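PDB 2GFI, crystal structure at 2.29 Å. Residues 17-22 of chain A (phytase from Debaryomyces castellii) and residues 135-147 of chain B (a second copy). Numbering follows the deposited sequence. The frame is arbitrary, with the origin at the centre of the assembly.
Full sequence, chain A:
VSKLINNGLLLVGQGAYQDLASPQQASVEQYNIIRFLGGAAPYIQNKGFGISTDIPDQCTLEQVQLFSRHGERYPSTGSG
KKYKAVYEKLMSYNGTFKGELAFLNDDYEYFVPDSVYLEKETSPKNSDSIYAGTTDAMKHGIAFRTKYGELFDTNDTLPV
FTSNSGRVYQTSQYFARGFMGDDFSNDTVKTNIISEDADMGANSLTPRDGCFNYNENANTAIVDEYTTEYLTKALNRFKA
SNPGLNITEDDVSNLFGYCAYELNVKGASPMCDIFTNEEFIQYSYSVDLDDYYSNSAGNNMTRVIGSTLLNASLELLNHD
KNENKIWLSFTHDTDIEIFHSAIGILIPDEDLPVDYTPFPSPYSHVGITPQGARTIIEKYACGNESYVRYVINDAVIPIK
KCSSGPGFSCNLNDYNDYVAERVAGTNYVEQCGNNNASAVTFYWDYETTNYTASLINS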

ATOM      1  N   TYR A  17       3.611 -11.201  -0.663  1.00 16.00           N
ATOM      2  CA  TYR A  17       2.532 -11.095   0.315  1.00 16.29           C
ATOM      3  C   TYR A  17       1.813 -12.386   0.565  1.00 16.70           C
ATOM      4  O   TYR A  17       0.908 -12.430   1.412  1.00 15.85           O
ATOM      5  N   GLN A  18       2.177 -13.407  -0.219  1.00 16.86           N
ATOM      6  CA  GLN A  18       1.309 -14.563  -0.425  1.00 17.16           C
ATOM      7  C   GLN A  18       1.112 -15.438   0.817  1.00 17.56           C
ATOM      8  O   GLN A  18       0.184 -16.236   0.855  1.00 18.96           O
ATOM      9  N   ASP A  19       2.000 -15.356   1.805  1.00 17.64           N
ATOM     10  CA  ASP A  19       1.765 -16.146   3.027  1.00 18.19           C
ATOM     11  C   ASP A  19       1.668 -15.302   4.309  1.00 18.37           C
ATOM     12  O   ASP A  19       1.976 -15.773   5.393  1.00 18.83           O
ATOM     13  N   LEU A  20       1.246 -14.049   4.162  1.00 18.48           N
ATOM     14  CA  LEU A  20       1.256 -13.112   5.248  1.00 18.42           C
ATOM     15  C   LEU A  20      -0.182 -12.902   5.682  1.00 18.56           C
ATOM     16  O   LEU A  20      -1.095 -13.182   4.928  1.00 19.33           O
ATOM     17  N   ALA A  21      -0.379 -12.398   6.891  1.00 18.40           N
ATOM     18  CA  ALA A  21      -1.722 -12.051   7.360  1.00 17.85           C
ATOM     19  C   ALA A  21      -1.983 -10.630   6.946  1.00 17.90           C
ATOM     20  O   ALA A  21      -3.069 -10.293   6.498  1.00 18.42           O
ATOM     21  N   SER A  22      -0.944  -9.801   7.086  1.00 17.22           N
ATOM     22  CA  SER A  22      -1.017  -8.417   6.739  1.00 16.75           C
ATOM     23  C   SER A  22       0.087  -8.085   5.737  1.00 16.41           C
ATOM     24  O   SER A  22       1.206  -8.554   5.887  1.00 16.30           O
TER
ATOM     25  N   THR B 135      -2.045 -20.458  11.325  1.00 17.81           N
ATOM     26  CA  THR B 135      -2.304 -19.801  10.056  1.00 17.67           C
ATOM     27  C   THR B 135      -1.053 -19.376   9.317  1.00 17.59           C
ATOM     28  O   THR B 135      -0.929 -19.562   8.123  1.00 18.18           O
ATOM     29  N   ASP B 136      -0.141 -18.778  10.048  1.00 17.80           N
ATOM     30  CA  ASP B 136       1.134 -18.373   9.522  1.00 18.72           C
ATOM     31  C   ASP B 136       1.828 -19.595   8.875  1.00 19.06           C
ATOM     32  O   ASP B 136       2.337 -19.501   7.751  1.00 18.45           O
ATOM     33  N   ALA B 137       1.828 -20.710   9.613  1.00 19.05           N
ATOM     34  CA  ALA B 137       2.533 -21.934   9.273  1.00 19.90           C
ATOM     35  C   ALA B 137       1.859 -22.638   8.113  1.00 19.97           C
ATOM     36  O   ALA B 137       2.534 -23.158   7.237  1.00 20.51           O
ATOM     37  N   MET B 138       0.531 -22.623   8.092  1.00 20.33           N
ATOM     38  CA  MET B 138      -0.212 -23.221   7.001  1.00 21.38           C
ATOM     39  C   MET B 138       0.046 -22.455   5.712  1.00 20.61           C
ATOM     40  O   MET B 138       0.343 -23.047   4.669  1.00 20.86           O
ATOM     41  N   LYS B 139      -0.067 -21.138   5.797  1.00 19.29           N
ATOM     42  CA  LYS B 139       0.148 -20.263   4.639  1.00 18.21           C
ATOM     43  C   LYS B 139       1.571 -20.400   4.129  1.00 18.08           C
ATOM     44  O   LYS B 139       1.817 -20.380   2.921  1.00 18.37           O
ATOM     45  N   HIS B 140       2.511 -20.557   5.051  1.00 17.74           N
ATOM     46  CA  HIS B 140       3.889 -20.804   4.681  1.00 17.84           C
ATOM     47  C   HIS B 140       4.035 -22.120   3.923  1.00 17.76           C
ATOM     48  O   HIS B 140       4.666 -22.158   2.878  1.00 19.51           O
ATOM     49  N   GLY B 141       3.470 -23.192   4.468  1.00 17.38           N
ATOM     50  CA  GLY B 141       3.454 -24.503   3.835  1.00 17.27           C
ATOM     51  C   GLY B 141       2.945 -24.384   2.430  1.00 17.42           C
ATOM     52  O   GLY B 141       3.580 -24.860   1.516  1.00 18.82           O
ATOM     53  N   ILE B 142       1.833 -23.696   2.242  1.00 17.32           N
ATOM     54  CA  ILE B 142       1.270 -23.499   0.915  1.00 17.39           C
ATOM     55  C   ILE B 142       2.264 -22.812  -0.013  1.00 17.95           C
ATOM     56  O   ILE B 142       2.551 -23.320  -1.080  1.00 19.13           O
ATOM     57  N   ALA B 143       2.757 -21.649   0.409  1.00 18.08           N
ATOM     58  CA  ALA B 143       3.710 -20.845  -0.341  1.00 17.37           C
ATOM     59  C   ALA B 143       4.920 -21.684  -0.691  1.00 17.84           C
ATOM     60  O   ALA B 143       5.450 -21.610  -1.791  1.00 17.43           O
ATOM     61  N   PHE B 144       5.353 -22.491   0.272  1.00 18.30           N
ATOM     62  CA  PHE B 144       6.560 -23.259   0.141  1.00 17.49           C
ATOM     63  C   PHE B 144       6.380 -24.377  -0.902  1.00 18.36           C
ATOM     64  O   PHE B 144       7.287 -24.652  -1.705  1.00 19.14           O
ATOM     65  N   ARG B 145       5.241 -25.057  -0.869  1.00 19.21           N
ATOM     66  CA  ARG B 145       4.934 -26.017  -1.921  1.00 19.85           C
ATOM     67  C   ARG B 145       4.872 -25.334  -3.301  1.00 20.64           C
ATOM     68  O   ARG B 145       5.321 -25.891  -4.294  1.00 21.14           O
ATOM     69  N   THR B 146       4.295 -24.136  -3.351  1.00 20.91           N
ATOM     70  CA  THR B 146       4.209 -23.396  -4.596  1.00 21.65           C
ATOM     71  C   THR B 146       5.558 -23.153  -5.254  1.00 21.93           C
ATOM     72  O   THR B 146       5.698 -23.367  -6.421  1.00 23.71           O
ATOM     73  N   LYS B 147       6.545 -22.749  -4.463  1.00 21.28           N
ATOM     74  CA  LYS B 147       7.860 -22.441  -4.928  1.00 20.57           C
ATOM     75  C   LYS B 147       8.763 -23.658  -5.128  1.00 20.56           C
ATOM     76  O   LYS B 147       9.499 -23.705  -6.099  1.00 21.56           O
TER

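Asp19(A) lies at the centre of this contact, where a type I turn, Tyr17(A) to Leu20(A), meets one side of a helix. Its CA-to-CB bond points toward the helix, and a short side chain suits the tight approach: Asp19(A) CB lies 3.3 Å from Lys139(B) O and 3.8 Å from Lys139(B) CB. The p rotamer (chi1 61°) sets Asp19(A) OD2 3.4 Å from Ala143(B) CB and 3.9 Å from His140(B) CD2.

Lys139(B) also points toward the turn, and reaches to the end of the turn. With chi1 m and the remaining angles t, the chain is nearly fully extended, and its long aliphatic part lets Lys139(B) NZ donate a hydrogen bond to Leu20(A) O at 3.0 Å. Leu20(A) thus contributes its carbonyl while its CA-to-CB bond points away.

Gln18(A) starts sideways, yet its p, t conformation brings Gln18(A) OE1 within 3.5 Å of Ala143(B) CB. The small methyl of Ala143(B) leaves room for both acidic and amide neighbours.

Waters bridge acceptors on the two stretches. Water 1 donates to Gln18(A) O (2.9 Å) and Lys139(B) O (2.6 Å), and water 2 to Gln18(A) OE1 (2.7 Å) and Ala143(B) O (2.6 Å). Water 3 lies 2.6 Å from Asp19(A) O and 2.8 Å from Asp136(B) OD1.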

ATOM      1  CB  TYR A  17       1.480 -10.107  -0.177  1.00 15.02           C
ATOM      2  CG  TYR A  17       2.041  -8.747  -0.383  1.00 16.57           C
ATOM      3  CD1 TYR A  17       2.335  -7.918   0.714  1.00 15.50           C
ATOM      4  CD2 TYR A  17       2.317  -8.270  -1.669  1.00 16.89           C
ATOM      5  CE1 TYR A  17       2.863  -6.674   0.533  1.00 15.49           C
ATOM      6  CE2 TYR A  17       2.858  -6.994  -1.849  1.00 17.41           C
ATOM      7  CZ  TYR A  17       3.107  -6.208  -0.743  1.00 17.25           C
ATOM      8  OH  TYR A  17       3.625  -4.931  -0.907  1.00 18.19           O
ATOM      9  CB  GLN A  18       1.858 -15.428  -1.549  1.00 16.23           C
ATOM     10  CG  GLN A  18       3.157 -16.136  -1.122  1.00 14.63           C
ATOM     11  CD  GLN A  18       3.770 -16.895  -2.256  1.00 15.65           C
ATOM     12  OE1 GLN A  18       3.382 -18.029  -2.532  1.00 15.56           O
ATOM     13  NE2 GLN A  18       4.726 -16.271  -2.937  1.00 14.82           N
ATOM     14  CB  ASP A  19       2.801 -17.276   3.167  1.00 17.82           C
ATOM     15  CG  ASP A  19       4.204 -16.787   3.265  1.00 18.54           C
ATOM     16  OD1 ASP A  19       4.430 -15.597   3.637  1.00 20.94           O
ATOM     17  OD2 ASP A  19       5.171 -17.551   3.011  1.00 18.37           O
ATOM     18  CB  LEU A  20       1.872 -11.780   4.791  1.00 17.44           C
ATOM     19  CG  LEU A  20       3.328 -11.834   4.393  1.00 17.28           C
ATOM     20  CD1 LEU A  20       3.802 -10.447   3.924  1.00 15.05           C
ATOM     21  CD2 LEU A  20       4.205 -12.403   5.524  1.00 17.48           C
ATOM     22  CB  ALA A  21      -1.783 -12.200   8.877  1.00 17.30           C
ATOM     23  CB  SER A  22      -0.817  -7.566   7.993  1.00 16.98           C
ATOM     24  OG  SER A  22      -0.729  -6.203   7.635  1.00 17.18           O
TER
ATOM     25  CB  THR B 135      -3.153 -18.563  10.328  1.00 17.15           C
ATOM     26  OG1 THR B 135      -4.398 -18.994  10.864  1.00 15.34           O
ATOM     27  CG2 THR B 135      -3.510 -17.879   9.040  1.00 15.68           C
ATOM     28  CB  ASP B 136       1.934 -17.786  10.675  1.00 18.28           C
ATOM     29  CG  ASP B 136       3.342 -17.451  10.322  1.00 21.35           C
ATOM     30  OD1 ASP B 136       3.730 -17.596   9.147  1.00 26.37           O
ATOM     31  OD2 ASP B 136       4.151 -17.027  11.190  1.00 22.26           O
ATOM     32  CB  ALA B 137       2.630 -22.862  10.501  1.00 18.42           C
ATOM     33  CB  MET B 138      -1.701 -23.248   7.305  1.00 21.39           C
ATOM     34  CG  MET B 138      -2.409 -24.337   6.578  1.00 22.28           C
ATOM     35  SD  MET B 138      -4.108 -24.542   7.078  1.00 25.57           S
ATOM     36  CE  MET B 138      -4.128 -26.302   7.375  1.00 23.76           C
ATOM     37  CB  LYS B 139      -0.150 -18.828   5.021  1.00 16.91           C
ATOM     38  CG  LYS B 139      -1.633 -18.493   5.139  1.00 14.09           C
ATOM     39  CD  LYS B 139      -1.692 -16.972   5.367  1.00 13.52           C
ATOM     40  CE  LYS B 139      -3.084 -16.423   5.705  1.00 13.41           C
ATOM     41  NZ  LYS B 139      -2.987 -15.037   6.236  1.00 12.99           N
ATOM     42  CB  HIS B 140       4.804 -20.801   5.909  1.00 17.42           C
ATOM     43  CG  HIS B 140       6.254 -20.886   5.550  1.00 17.41           C
ATOM     44  ND1 HIS B 140       7.234 -21.211   6.458  1.00 17.01           N
ATOM     45  CD2 HIS B 140       6.883 -20.736   4.358  1.00 17.08           C
ATOM     46  CE1 HIS B 140       8.412 -21.202   5.853  1.00 16.71           C
ATOM     47  NE2 HIS B 140       8.225 -20.918   4.578  1.00 15.79           N
ATOM     48  CB  ILE B 142      -0.008 -22.652   0.976  1.00 16.74           C
ATOM     49  CG1 ILE B 142      -1.117 -23.385   1.707  1.00 14.98           C
ATOM     50  CG2 ILE B 142      -0.455 -22.253  -0.466  1.00 16.66           C
ATOM     51  CD1 ILE B 142      -2.308 -22.506   1.926  1.00 15.36           C
ATOM     52  CB  ALA B 143       4.141 -19.625   0.489  1.00 16.81           C
ATOM     53  CB  PHE B 144       6.898 -23.858   1.500  1.00 16.74           C
ATOM     54  CG  PHE B 144       8.268 -24.426   1.579  1.00 15.13           C
ATOM     55  CD1 PHE B 144       9.299 -23.655   2.056  1.00 11.84           C
ATOM     56  CD2 PHE B 144       8.528 -25.742   1.170  1.00 15.77           C
ATOM     57  CE1 PHE B 144      10.595 -24.151   2.127  1.00 12.64           C
ATOM     58  CE2 PHE B 144       9.833 -26.271   1.257  1.00 14.55           C
ATOM     59  CZ  PHE B 144      10.864 -25.453   1.745  1.00 13.96           C
ATOM     60  CB  ARG B 145       3.590 -26.712  -1.669  1.00 20.27           C
ATOM     61  CG  ARG B 145       3.224 -27.603  -2.832  1.00 19.03           C
ATOM     62  CD  ARG B 145       4.264 -28.690  -3.179  1.00 20.96           C
ATOM     63  NE  ARG B 145       3.643 -29.793  -2.546  1.00 31.65           N
ATOM     64  CZ  ARG B 145       2.918 -30.720  -3.096  1.00 21.70           C
ATOM     65  NH1 ARG B 145       2.839 -30.887  -4.382  1.00 27.22           N
ATOM     66  NH2 ARG B 145       2.339 -31.538  -2.290  1.00 29.46           N
ATOM     67  CB  THR B 146       3.484 -22.075  -4.363  1.00 21.38           C
ATOM     68  OG1 THR B 146       2.128 -22.377  -4.017  1.00 21.44           O
ATOM     69  CG2 THR B 146       3.355 -21.332  -5.658  1.00 20.99           C
ATOM     70  CB  LYS B 147       8.518 -21.468  -3.941  1.00 19.95           C
ATOM     71  CG  LYS B 147       9.955 -21.196  -4.247  1.00 18.97           C
ATOM     72  CD  LYS B 147      10.465 -19.938  -3.577  1.00 18.83           C
ATOM     73  CE  LYS B 147      11.899 -19.693  -4.020  1.00 21.22           C
ATOM     74  NZ  LYS B 147      12.607 -18.686  -3.159  1.00 22.66           N
TER
HETATM   75  O   HOH W   1       0.545 -19.105   0.985  1.00 16.31           O
HETATM   76  O   HOH W   2       5.418 -19.554  -3.304  1.00 18.91           O
HETATM   77  O   HOH W   3       3.743 -17.503   6.337  1.00 17.80           O